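Local coordinates for protein ureidoglycolate hydrolase (Arabidopsis thaliana, PDB 4PXB) that hydrolyses (S)-ureidoglycolate to glyoxylate, ammonium and carbon dioxide in plant purine breakdown, working as a manganese-dependent homodimer, at residues A[90-95]-A[206-211]. The protein carries 1 engineered substitution. Numbering follows the deposited sequence.
Sequences GSHIDA and ELHIEQ. With MN (manganese (II) ion), chain C; UGC ((2S)-(carbamoylamino)(hydroxy)ethanoic acid), chain E.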
loop_
_atom_site.group_PDB
_atom_site.type_symbol
_atom_site.label_atom_id
_atom_site.label_comp_id
_atom_site.label_asym_id
_atom_site.label_seq_id
_atom_site.Cartn_x
_atom_site.Cartn_y
_atom_site.Cartn_z
ATOM N N GLY A 90 -18.331 26.131 12.975
ATOM C CA GLY A 90 -17.045 25.466 13.039
ATOM C C GLY A 90 -16.778 24.513 11.903
ATOM O O GLY A 90 -17.587 24.384 10.978
ATOM N N SER A 91 -15.633 23.840 11.977
ATOM C CA SER A 91 -15.209 22.947 10.918
ATOM C C SER A 91 -14.131 22.016 11.461
ATOM O O SER A 91 -13.998 21.848 12.674
ATOM C CB SER A 91 -14.687 23.756 9.727
ATOM O OG SER A 91 -14.709 22.981 8.543
ATOM N N HIS A 92 -13.355 21.413 10.570
ATOM C CA HIS A 92 -12.374 20.427 11.001
ATOM C C HIS A 92 -10.981 20.909 10.636
ATOM O O HIS A 92 -10.832 21.855 9.866
ATOM C CB HIS A 92 -12.656 19.114 10.288
ATOM C CG HIS A 92 -12.473 19.200 8.812
ATOM N ND1 HIS A 92 -11.330 18.739 8.177
ATOM C CD2 HIS A 92 -13.259 19.710 7.836
ATOM C CE1 HIS A 92 -11.434 18.958 6.879
ATOM N NE2 HIS A 92 -12.597 19.545 6.650
ATOM N N ILE A 93 -9.950 20.280 11.187
ATOM C CA ILE A 93 -8.598 20.625 10.765
ATOM C C ILE A 93 -7.799 19.413 10.309
ATOM O O ILE A 93 -6.636 19.547 9.914
ATOM C CB ILE A 93 -7.805 21.378 11.856
ATOM C CG1 ILE A 93 -7.621 20.490 13.095
ATOM C CG2 ILE A 93 -8.472 22.725 12.177
ATOM C CD1 ILE A 93 -6.744 21.133 14.172
ATOM N N ASP A 94 -8.401 18.228 10.352
ATOM C CA ASP A 94 -7.681 17.073 9.827
ATOM C C ASP A 94 -7.583 17.172 8.305
ATOM O O ASP A 94 -8.395 17.860 7.669
ATOM C CB ASP A 94 -8.234 15.722 10.323
ATOM C CG ASP A 94 -9.673 15.461 9.912
ATOM O OD1 ASP A 94 -10.446 16.420 9.714
ATOM O OD2 ASP A 94 -10.047 14.265 9.828
ATOM N N ALA A 95 -6.557 16.533 7.747
ATOM C CA ALA A 95 -6.241 16.631 6.322
ATOM C C ALA A 95 -5.879 15.264 5.787
ATOM O O ALA A 95 -5.024 14.570 6.359
ATOM C CB ALA A 95 -5.065 17.579 6.102
ATOM N N GLU A 206 -21.287 26.679 8.870
ATOM C CA GLU A 206 -19.920 26.296 8.549
ATOM C C GLU A 206 -19.412 27.116 7.377
ATOM O O GLU A 206 -20.023 27.124 6.308
ATOM C CB GLU A 206 -19.835 24.800 8.234
ATOM C CG GLU A 206 -18.435 24.307 7.865
ATOM C CD GLU A 206 -18.315 22.785 7.874
ATOM O OE1 GLU A 206 -19.362 22.089 7.914
ATOM O OE2 GLU A 206 -17.168 22.274 7.838
ATOM N N LEU A 207 -18.303 27.827 7.584
ATOM C CA LEU A 207 -17.617 28.508 6.487
ATOM C C LEU A 207 -16.637 27.515 5.854
ATOM O O LEU A 207 -15.931 26.793 6.565
ATOM C CB LEU A 207 -16.886 29.751 7.029
ATOM C CG LEU A 207 -15.850 30.453 6.143
ATOM C CD1 LEU A 207 -16.513 31.100 4.929
ATOM C CD2 LEU A 207 -15.052 31.491 6.954
ATOM N N HIS A 208 -16.602 27.445 4.524
ATOM C CA HIS A 208 -15.764 26.451 3.869
ATOM C C HIS A 208 -15.394 26.890 2.457
ATOM O O HIS A 208 -16.185 27.563 1.794
ATOM C CB HIS A 208 -16.514 25.109 3.816
ATOM C CG HIS A 208 -15.613 23.920 3.662
ATOM N ND1 HIS A 208 -14.953 23.636 2.490
ATOM C CD2 HIS A 208 -15.277 22.950 4.543
ATOM C CE1 HIS A 208 -14.241 22.526 2.651
ATOM N NE2 HIS A 208 -14.423 22.098 3.884
ATOM N N ILE A 209 -14.203 26.525 1.981
ATOM C CA ILE A 209 -13.898 26.787 0.575
ATOM C C ILE A 209 -14.880 25.991 -0.275
ATOM O O ILE A 209 -15.338 24.924 0.138
ATOM C CB ILE A 209 -12.434 26.438 0.185
ATOM C CG1 ILE A 209 -12.123 24.959 0.458
ATOM C CG2 ILE A 209 -11.470 27.327 0.920
ATOM C CD1 ILE A 209 -10.849 24.471 -0.256
ATOM N N GLU A 210 -15.211 26.509 -1.457
ATOM C CA GLU A 210 -16.191 25.858 -2.324
ATOM C C GLU A 210 -15.837 24.428 -2.710
ATOM O O GLU A 210 -16.723 23.566 -2.750
ATOM C CB GLU A 210 -16.423 26.672 -3.606
ATOM C CG GLU A 210 -17.464 26.020 -4.512
ATOM C CD GLU A 210 -17.536 26.651 -5.887
ATOM O OE1 GLU A 210 -17.258 27.864 -6.007
ATOM O OE2 GLU A 210 -17.880 25.934 -6.853
ATOM N N GLN A 211 -14.554 24.183 -3.003
ATOM C CA GLN A 211 -14.106 22.903 -3.571
ATOM C C GLN A 211 -14.750 22.665 -4.938
ATOM O O GLN A 211 -15.009 21.528 -5.350
ATOM C CB GLN A 211 -14.334 21.724 -2.609
ATOM C CG GLN A 211 -13.728 21.978 -1.238
ATOM C CD GLN A 211 -14.035 20.887 -0.224
ATOM O OE1 GLN A 211 -15.190 20.662 0.149
ATOM N NE2 GLN A 211 -12.992 20.207 0.234
HETATM MN MN MN C . -13.705 19.990 4.647
HETATM O O3 UGC E . -14.702 13.898 0.709
HETATM C C3 UGC E . -15.201 14.929 1.215
HETATM O O4 UGC E . -16.386 15.311 0.910
HETATM C C2 UGC E . -14.373 15.790 2.097
HETATM O O2 UGC E . -13.451 15.194 2.912
HETATM N N2 UGC E . -15.158 16.764 2.794
HETATM C C1 UGC E . -14.767 18.004 2.184
HETATM O O1 UGC E . -13.924 17.931 1.286
HETATM N N1 UGC E . -15.321 19.264 2.587
HETATM O O HOH W 1 -13.793 24.996 6.474
HETATM O O HOH W 2 -15.787 19.720 5.645
HETATM O O HOH W 3 -13.448 17.464 4.640
#
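Glu206 lays its extended side chain along the carbonyl oxygen of Gly90, with CG 3.2 Å from Gly90 O, and reaches Ser91 with its carboxylate. The two belong to parallel strands 86-91 and 201-209 of the M20-family catalytic domain, which here bring two histidines, His92 and His208, to the catalytic manganese. Ser91 OG sits anti to the backbone N (chi1 -160°), which turns it to the neighbouring strand; there it donates to Glu206 OE2 over 2.7 Å, meeting that oxygen on its anti side, somewhat out of the carboxylate plane. Glu206 OE1 is taken by Ser380, so both carboxylate oxygens are held. With an alanine here in place of Glu206, the hydroxyls of Ser91 and Ser380 would probably lose their shared acceptor and a gap would open beside Gly90. Just past this bond the strands part, and a water donates to both Ser91 OG and Leu207 O, bridging them.

Farther along, His92 and His208 point their NE2 edges at the manganese from two sides: His92 NE2 binds it at 2.3 Å and His208 NE2 at 2.4 Å. Two waters and Asp103, which also binds the second manganese, complete the set. His208 is fixed from behind by a nearly straight bond (169°) from ND1 to a lone pair of Ile209 O, in the ring plane, whereas the bonds of His92 ND1 to Asp94 are weak. Gln211 then grips the ureido end of the substrate: its NE2 donates to UGC O1 at 2.7 Å, while OE1 weakly accepts from UGC N1.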